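Long-range contacts in uncharacterized protein (Acinetobacter baumannii, PDB 4PAR), which is a restriction endonuclease that targets DNA containing 5-hydroxymethylcytosine, joining a Vsr-like nuclease domain to an SRA-like domain: residues Q91-L96 / G117-R122; Q48-S53 / I113-H118. The protein carries 3 engineered substitutions. One frame throughout, in Å; residues are numbered along the deposited sequence.

Interaction 1. Residues Q91-L96 / G117-R122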
ATOM      1  N   GLN F  91     -33.506  -8.906   9.872  1.00 94.93           N
ATOM      2  CA  GLN F  91     -34.755  -9.013   9.118  1.00 95.43           C
ATOM      3  C   GLN F  91     -34.697 -10.192   8.153  1.00104.90           C
ATOM      4  O   GLN F  91     -33.627 -10.542   7.652  1.00108.95           O
ATOM      5  CB  GLN F  91     -35.047  -7.718   8.352  1.00 94.16           C
ATOM      6  CG  GLN F  91     -35.441  -6.541   9.233  1.00 96.40           C
ATOM      7  CD  GLN F  91     -36.722  -6.805  10.005  1.00118.48           C
ATOM      8  OE1 GLN F  91     -36.710  -6.929  11.231  1.00118.58           O
ATOM      9  NE2 GLN F  91     -37.838  -6.896   9.286  1.00115.10           N
ATOM     10  N   ILE F  92     -35.855 -10.808   7.923  1.00116.78           N
ATOM     11  CA  ILE F  92     -35.954 -12.069   7.187  1.00126.87           C
ATOM     12  C   ILE F  92     -35.279 -12.016   5.808  1.00130.08           C
ATOM     13  O   ILE F  92     -34.645 -12.983   5.378  1.00125.16           O
ATOM     14  CB  ILE F  92     -37.448 -12.495   7.043  1.00137.50           C
ATOM     15  CG1 ILE F  92     -37.580 -13.838   6.320  1.00134.62           C
ATOM     16  CG2 ILE F  92     -38.277 -11.407   6.362  1.00137.50           C
ATOM     17  CD1 ILE F  92     -39.001 -14.373   6.291  1.00137.37           C
ATOM     18  N   ASP F  93     -35.392 -10.871   5.142  1.00128.98           N
ATOM     19  CA  ASP F  93     -34.843 -10.679   3.801  1.00124.21           C
ATOM     20  C   ASP F  93     -33.442 -10.054   3.799  1.00115.98           C
ATOM     21  O   ASP F  93     -32.950  -9.627   2.754  1.00118.64           O
ATOM     22  CB  ASP F  93     -35.804  -9.846   2.951  1.00126.82           C
ATOM     23  CG  ASP F  93     -36.576 -10.698   1.952  1.00119.26           C
ATOM     24  OD1 ASP F  93     -35.953 -11.576   1.314  1.00 98.05           O
ATOM     25  OD2 ASP F  93     -37.803 -10.501   1.813  1.00113.97           O
ATOM     26  N   GLU F  94     -32.821  -9.966   4.971  1.00 95.61           N
ATOM     27  CA  GLU F  94     -31.491  -9.375   5.082  1.00 83.13           C
ATOM     28  C   GLU F  94     -30.443 -10.440   5.413  1.00 86.73           C
ATOM     29  O   GLU F  94     -30.767 -11.460   6.018  1.00108.06           O
ATOM     30  CB  GLU F  94     -31.495  -8.283   6.151  1.00 98.16           C
ATOM     31  CG  GLU F  94     -32.494  -7.174   5.895  1.00 99.27           C
ATOM     32  CD  GLU F  94     -32.432  -6.092   6.951  1.00109.15           C
ATOM     33  OE1 GLU F  94     -31.752  -6.310   7.976  1.00116.34           O
ATOM     34  OE2 GLU F  94     -33.061  -5.028   6.757  1.00115.16           O
ATOM     35  N   PRO F  95     -29.181 -10.212   5.006  1.00 81.01           N
ATOM     36  CA  PRO F  95     -28.126 -11.218   5.192  1.00 79.60           C
ATOM     37  C   PRO F  95     -27.843 -11.546   6.655  1.00 74.89           C
ATOM     38  O   PRO F  95     -28.194 -10.775   7.545  1.00 80.52           O
ATOM     39  CB  PRO F  95     -26.903 -10.564   4.543  1.00 56.32           C
ATOM     40  CG  PRO F  95     -27.198  -9.112   4.546  1.00 56.90           C
ATOM     41  CD  PRO F  95     -28.667  -9.006   4.334  1.00 67.89           C
ATOM     42  N   LEU F  96     -27.229 -12.698   6.894  1.00 73.70           N
ATOM     43  CA  LEU F  96     -26.898 -13.124   8.250  1.00 83.78           C
ATOM     44  C   LEU F  96     -25.539 -12.589   8.702  1.00 77.81           C
ATOM     45  O   LEU F  96     -25.231 -12.575   9.895  1.00 76.99           O
ATOM     46  CB  LEU F  96     -26.905 -14.654   8.346  1.00 77.50           C
ATOM     47  CG  LEU F  96     -28.215 -15.440   8.454  1.00 77.41           C
ATOM     48  CD1 LEU F  96     -29.413 -14.649   7.978  1.00 92.75           C
ATOM     49  CD2 LEU F  96     -28.101 -16.736   7.669  1.00 73.62           C
ATOM     50  N   GLY F 117     -36.859  -4.698  -0.685  1.00 83.15           N
ATOM     51  CA  GLY F 117     -37.577  -5.302  -1.789  1.00 78.54           C
ATOM     52  C   GLY F 117     -36.849  -6.479  -2.394  1.00 78.81           C
ATOM     53  O   GLY F 117     -37.468  -7.343  -3.015  1.00 93.48           O
ATOM     54  N   HIS F 118     -35.535  -6.526  -2.201  1.00 84.84           N
ATOM     55  CA  HIS F 118     -34.722  -7.606  -2.756  1.00 76.56           C
ATOM     56  C   HIS F 118     -34.973  -8.925  -2.020  1.00 83.46           C
ATOM     57  O   HIS F 118     -35.257  -8.937  -0.822  1.00 69.82           O
ATOM     58  CB  HIS F 118     -33.233  -7.252  -2.693  1.00 76.99           C
ATOM     59  CG  HIS F 118     -32.870  -5.988  -3.410  1.00 83.24           C
ATOM     60  ND1 HIS F 118     -31.655  -5.358  -3.237  1.00 66.60           N
ATOM     61  CD2 HIS F 118     -33.557  -5.238  -4.305  1.00105.37           C
ATOM     62  CE1 HIS F 118     -31.610  -4.276  -3.994  1.00 92.34           C
ATOM     63  NE2 HIS F 118     -32.752  -4.179  -4.650  1.00106.00           N
ATOM     64  N   LYS F 119     -34.872 -10.034  -2.745  1.00 95.06           N
ATOM     65  CA  LYS F 119     -34.987 -11.360  -2.148  1.00 85.49           C
ATOM     66  C   LYS F 119     -33.603 -11.918  -1.838  1.00 84.05           C
ATOM     67  O   LYS F 119     -32.653 -11.676  -2.577  1.00 77.19           O
ATOM     68  CB  LYS F 119     -35.744 -12.310  -3.082  1.00 82.38           C
ATOM     69  CG  LYS F 119     -35.942 -13.719  -2.524  1.00104.46           C
ATOM     70  CD  LYS F 119     -36.701 -13.698  -1.198  1.00108.84           C
ATOM     71  CE  LYS F 119     -36.822 -15.091  -0.594  1.00102.26           C
ATOM     72  NZ  LYS F 119     -37.582 -16.018  -1.474  1.00111.35           N
ATOM     73  N   ILE F 120     -33.481 -12.647  -0.734  1.00 99.30           N
ATOM     74  CA  ILE F 120     -32.230 -13.328  -0.418  1.00 68.50           C
ATOM     75  C   ILE F 120     -32.424 -14.834  -0.339  1.00 71.03           C
ATOM     76  O   ILE F 120     -33.237 -15.329   0.445  1.00 67.48           O
ATOM     77  CB  ILE F 120     -31.626 -12.845   0.907  1.00 60.72           C
ATOM     78  CG1 ILE F 120     -31.081 -11.430   0.744  1.00 68.93           C
ATOM     79  CG2 ILE F 120     -30.508 -13.778   1.346  1.00 69.01           C
ATOM     80  CD1 ILE F 120     -30.184 -10.991   1.875  1.00 70.02           C
ATOM     81  N   PHE F 121     -31.680 -15.555  -1.171  1.00 73.28           N
ATOM     82  CA  PHE F 121     -31.665 -17.003  -1.113  1.00 58.95           C
ATOM     83  C   PHE F 121     -30.441 -17.464  -0.346  1.00 64.11           C
ATOM     84  O   PHE F 121     -29.363 -16.882  -0.471  1.00 60.60           O
ATOM     85  CB  PHE F 121     -31.669 -17.604  -2.511  1.00 58.49           C
ATOM     86  CG  PHE F 121     -32.944 -17.376  -3.258  1.00 71.87           C
ATOM     87  CD1 PHE F 121     -34.068 -18.136  -2.976  1.00 72.61           C
ATOM     88  CD2 PHE F 121     -33.019 -16.412  -4.248  1.00 69.06           C
ATOM     89  CE1 PHE F 121     -35.245 -17.937  -3.666  1.00 88.76           C
ATOM     90  CE2 PHE F 121     -34.194 -16.207  -4.943  1.00 81.78           C
ATOM     91  CZ  PHE F 121     -35.310 -16.972  -4.650  1.00 95.71           C
ATOM     92  N   ARG F 122     -30.600 -18.512   0.449  1.00 77.23           N
ATOM     93  CA  ARG F 122     -29.486 -18.984   1.248  1.00 83.09           C
ATOM     94  C   ARG F 122     -29.035 -20.369   0.826  1.00 81.01           C
ATOM     95  O   ARG F 122     -29.811 -21.151   0.277  1.00 81.79           O
ATOM     96  CB  ARG F 122     -29.857 -18.971   2.730  1.00 62.38           C
ATOM     97  CG  ARG F 122     -29.760 -17.590   3.324  1.00 70.72           C
ATOM     98  CD  ARG F 122     -30.166 -17.533   4.780  1.00 99.48           C
ATOM     99  NE  ARG F 122     -30.327 -16.141   5.179  1.00103.75           N
ATOM    100  CZ  ARG F 122     -31.462 -15.462   5.054  1.00116.87           C
ATOM    101  NH1 ARG F 122     -32.545 -16.056   4.564  1.00100.91           N
ATOM    102  NH2 ARG F 122     -31.518 -14.192   5.428  1.00144.35           N
TER
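R122 and L96 meet at the packed end of this contact, where the loop 91-96 lies against strand 119-124, an outermost strand of the nuclease-domain sheet. The arginine chain runs extended from CG to NE, and both leucine methyls approach its end, CD1 lying 3.3 Å from R122 NE at an oblique position. R122 NH2 makes two weak hydrogen bonds at the guanidinium edge, to E94 O (2.9 Å, bent to 117°) and to I92 O (3.4 Å), while I120 CG2 lies over the centre of one guanidinium face. On the same strand the CD1 methyl of I120 reaches P95 CD at 3.5 Å, the two side chains crossing at about a right angle.

The D93 side is looser and more exposed. D93 OD1 accepts a weak hydrogen bond from I120 N at 3.4 Å and touches K119 CD, but K119 NZ stays 5.5 Å from OD1, so the opposite charges do not pair.

R122 NE forms a salt bridge with E72 OE1 of strand 69-74, and E72 OE2 accepts a hydrogen bond from L96 N. This salt bridge is the stronger hold; the weak NH2 bonds add to it, consistent with a guanidinium restrained in rotation and linking loop to sheet.

Interaction 2. Residues Q48-S53 / I113-H118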
ATOM      1  N   GLN F  48     -21.202  -7.924  -2.590  1.00 44.41           N
ATOM      2  CA  GLN F  48     -21.892  -6.648  -2.675  1.00 42.20           C
ATOM      3  C   GLN F  48     -22.210  -6.146  -1.286  1.00 50.37           C
ATOM      4  O   GLN F  48     -22.875  -6.842  -0.514  1.00 83.23           O
ATOM      5  CB  GLN F  48     -23.177  -6.776  -3.496  1.00 41.91           C
ATOM      6  CG  GLN F  48     -24.038  -5.533  -3.487  1.00 44.05           C
ATOM      7  CD  GLN F  48     -23.366  -4.347  -4.140  1.00 50.31           C
ATOM      8  OE1 GLN F  48     -22.965  -4.407  -5.301  1.00 66.37           O
ATOM      9  NE2 GLN F  48     -23.235  -3.258  -3.394  1.00 68.85           N
ATOM     10  N   PHE F  49     -21.721  -4.947  -0.968  1.00 50.73           N
ATOM     11  CA  PHE F  49     -22.040  -4.298   0.304  1.00 58.19           C
ATOM     12  C   PHE F  49     -23.498  -3.850   0.350  1.00 57.92           C
ATOM     13  O   PHE F  49     -23.988  -3.231  -0.594  1.00 81.91           O
ATOM     14  CB  PHE F  49     -21.136  -3.091   0.540  1.00 60.30           C
ATOM     15  CG  PHE F  49     -19.721  -3.444   0.882  1.00 71.96           C
ATOM     16  CD1 PHE F  49     -19.383  -3.825   2.170  1.00 76.79           C
ATOM     17  CD2 PHE F  49     -18.725  -3.373  -0.077  1.00 81.45           C
ATOM     18  CE1 PHE F  49     -18.080  -4.140   2.493  1.00 75.89           C
ATOM     19  CE2 PHE F  49     -17.418  -3.685   0.239  1.00 83.46           C
ATOM     20  CZ  PHE F  49     -17.095  -4.068   1.526  1.00 93.82           C
ATOM     21  N   VAL F  50     -24.189  -4.165   1.442  1.00 51.85           N
ATOM     22  CA  VAL F  50     -25.576  -3.729   1.620  1.00 58.07           C
ATOM     23  C   VAL F  50     -25.795  -3.073   2.977  1.00 57.35           C
ATOM     24  O   VAL F  50     -25.009  -3.264   3.899  1.00 63.31           O
ATOM     25  CB  VAL F  50     -26.551  -4.894   1.475  1.00 52.69           C
ATOM     26  CG1 VAL F  50     -26.376  -5.547   0.119  1.00 59.20           C
ATOM     27  CG2 VAL F  50     -26.328  -5.900   2.585  1.00 66.88           C
ATOM     28  N   ARG F  51     -26.861  -2.290   3.095  1.00 69.25           N
ATOM     29  CA  ARG F  51     -27.139  -1.600   4.351  1.00 75.87           C
ATOM     30  C   ARG F  51     -28.401  -2.130   5.001  1.00 68.68           C
ATOM     31  O   ARG F  51     -29.495  -2.003   4.451  1.00 69.25           O
ATOM     32  CB  ARG F  51     -27.265  -0.099   4.122  1.00 68.35           C
ATOM     33  CG  ARG F  51     -27.395   0.688   5.396  1.00 74.44           C
ATOM     34  CD  ARG F  51     -27.300   2.170   5.120  1.00101.40           C
ATOM     35  NE  ARG F  51     -26.016   2.544   4.536  1.00 90.91           N
ATOM     36  CZ  ARG F  51     -24.913   2.759   5.245  1.00 89.31           C
ATOM     37  NH1 ARG F  51     -24.934   2.624   6.564  1.00 92.91           N
ATOM     38  NH2 ARG F  51     -23.788   3.106   4.634  1.00 87.23           N
ATOM     39  N   LEU F  52     -28.234  -2.732   6.173  1.00 71.23           N
ATOM     40  CA  LEU F  52     -29.347  -3.326   6.900  1.00 93.01           C
ATOM     41  C   LEU F  52     -30.234  -2.266   7.527  1.00103.38           C
ATOM     42  O   LEU F  52     -29.992  -1.065   7.394  1.00 82.07           O
ATOM     43  CB  LEU F  52     -28.846  -4.258   7.999  1.00 76.62           C
ATOM     44  CG  LEU F  52     -27.840  -5.355   7.687  1.00 90.69           C
ATOM     45  CD1 LEU F  52     -27.551  -6.116   8.966  1.00 94.80           C
ATOM     46  CD2 LEU F  52     -28.379  -6.281   6.618  1.00 99.17           C
ATOM     47  N   SER F  53     -31.250  -2.728   8.245  1.00101.57           N
ATOM     48  CA  SER F  53     -32.200  -1.838   8.903  1.00101.42           C
ATOM     49  C   SER F  53     -31.553  -0.921   9.915  1.00 96.17           C
ATOM     50  O   SER F  53     -32.007   0.198  10.097  1.00100.48           O
ATOM     51  CB  SER F  53     -33.285  -2.646   9.601  1.00126.59           C
ATOM     52  OG  SER F  53     -34.005  -3.435   8.665  1.00141.05           O
ATOM     53  N   ILE F 113     -25.642  -0.299  -1.009  1.00 55.48           N
ATOM     54  CA  ILE F 113     -26.960  -0.113  -1.580  1.00 56.89           C
ATOM     55  C   ILE F 113     -28.069  -0.515  -0.622  1.00 73.85           C
ATOM     56  O   ILE F 113     -27.819  -1.014   0.478  1.00 73.82           O
ATOM     57  CB  ILE F 113     -27.113  -0.915  -2.876  1.00 63.79           C
ATOM     58  CG1 ILE F 113     -27.079  -2.413  -2.580  1.00 52.71           C
ATOM     59  CG2 ILE F 113     -26.022  -0.536  -3.865  1.00 57.40           C
ATOM     60  CD1 ILE F 113     -27.444  -3.258  -3.764  1.00 51.93           C
ATOM     61  N   SER F 114     -29.302  -0.300  -1.059  1.00 59.85           N
ATOM     62  CA  SER F 114     -30.458  -0.616  -0.249  1.00 62.94           C
ATOM     63  C   SER F 114     -31.017  -1.937  -0.719  1.00 70.83           C
ATOM     64  O   SER F 114     -31.187  -2.139  -1.921  1.00 68.13           O
ATOM     65  CB  SER F 114     -31.513   0.485  -0.346  1.00 67.64           C
ATOM     66  OG  SER F 114     -32.728   0.062   0.243  1.00 71.12           O
ATOM     67  N   ILE F 115     -31.283  -2.839   0.222  1.00 75.50           N
ATOM     68  CA  ILE F 115     -31.791  -4.165  -0.119  1.00 80.48           C
ATOM     69  C   ILE F 115     -33.302  -4.255  -0.019  1.00 86.18           C
ATOM     70  O   ILE F 115     -33.870  -5.342  -0.159  1.00 79.20           O
ATOM     71  CB  ILE F 115     -31.174  -5.257   0.766  1.00 65.95           C
ATOM     72  CG1 ILE F 115     -30.963  -4.749   2.192  1.00 90.24           C
ATOM     73  CG2 ILE F 115     -29.867  -5.703   0.182  1.00 56.30           C
ATOM     74  CD1 ILE F 115     -32.179  -4.885   3.079  1.00117.11           C
ATOM     75  N   THR F 116     -33.946  -3.122   0.253  1.00 87.07           N
ATOM     76  CA  THR F 116     -35.393  -3.109   0.399  1.00 74.88           C
ATOM     77  C   THR F 116     -36.066  -3.649  -0.858  1.00 83.31           C
ATOM     78  O   THR F 116     -35.891  -3.115  -1.951  1.00104.08           O
ATOM     79  CB  THR F 116     -35.917  -1.695   0.677  1.00 90.16           C
ATOM     80  OG1 THR F 116     -35.300  -1.175   1.861  1.00 90.53           O
ATOM     81  CG2 THR F 116     -37.420  -1.725   0.862  1.00 85.61           C
ATOM     82  N   GLY F 117     -36.859  -4.698  -0.685  1.00 83.15           N
ATOM     83  CA  GLY F 117     -37.577  -5.302  -1.789  1.00 78.54           C
ATOM     84  C   GLY F 117     -36.849  -6.479  -2.394  1.00 78.81           C
ATOM     85  O   GLY F 117     -37.468  -7.343  -3.015  1.00 93.48           O
ATOM     86  N   HIS F 118     -35.535  -6.526  -2.201  1.00 84.84           N
ATOM     87  CA  HIS F 118     -34.722  -7.606  -2.756  1.00 76.56           C
ATOM     88  C   HIS F 118     -34.973  -8.925  -2.020  1.00 83.46           C
ATOM     89  O   HIS F 118     -35.257  -8.937  -0.822  1.00 69.82           O
ATOM     90  CB  HIS F 118     -33.233  -7.252  -2.693  1.00 76.99           C
ATOM     91  CG  HIS F 118     -32.870  -5.988  -3.410  1.00 83.24           C
ATOM     92  ND1 HIS F 118     -31.655  -5.358  -3.237  1.00 66.60           N
ATOM     93  CD2 HIS F 118     -33.557  -5.238  -4.305  1.00105.37           C
ATOM     94  CE1 HIS F 118     -31.610  -4.276  -3.994  1.00 92.34           C
ATOM     95  NE2 HIS F 118     -32.752  -4.179  -4.650  1.00106.00           N
TER
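V50 and I113 face each other across a parallel bridge, their CA atoms 5.0 Å apart, at one border of the mixed five-stranded sheet of a PD-(D/E)XK-type nuclease domain. The short strand 113-114 is outermost here and lies beside strand 45-51, which pairs on its other side with 57-64. I113 bonds to the residues flanking V50, as expected of parallel strands: its N donates weakly to F49 O, and its O receives R51 N at 3.1 Å.

The I113 side chain lies against Q48, F49 and V50. At CB it branches: chi1 of 67° sets CG1 between the backbone N and the carbonyl carbon, whereas CG2 is anti to that carbon. CG2 lies 3.9 Å from Q48 NE2. CG1 lies 3.8 Å from F49 O and also approaches the CG1 methyl of V50. The tip, CD1, comes to 4.1 Å from Q48 CG, and the glutamine and isoleucine side chains cross at about a right angle. Y63 of strand 57-64 touches both of them.

Further on, a type II turn runs from I115 to H118. I115 CG2 packs on V50 CG1 at 3.5 Å, and H70 of strand 69-74 touches both residues. S114, by contrast, has its hydroxyl hydrogen-bonded to P240 O, which ties this edge of the nuclease sheet to the SRA-like half of the protein. The Q48 chain bends at chi2, and its amide holds the strand's own carbonyl: NE2 donates to F49 O at 2.9 Å and 173°, with that oxygen only 4° out of the glutamine amide plane.

Interactions 1 and 2 sit on the same nuclease-domain sheet, their centres 9 Å apart. They share G117 and H118, part of the connection by which the chain passes from strand 113-114 to strand 119-124, the outermost strands of the sheet within this chain. The loop 91-96 and the end of 48-53 also meet directly: E94 OE2 lies 2.7 Å from S53 OG, a probable hydrogen bond, and P95 CD packs on L52 CD2 at 3.6 Å. One loop therefore touches both strand 119-124 and the residues just after strand 45-51. Interaction 2 is nearer the bound DNA, about 9 Å at the nearest atoms against about 20 Å for interaction 1.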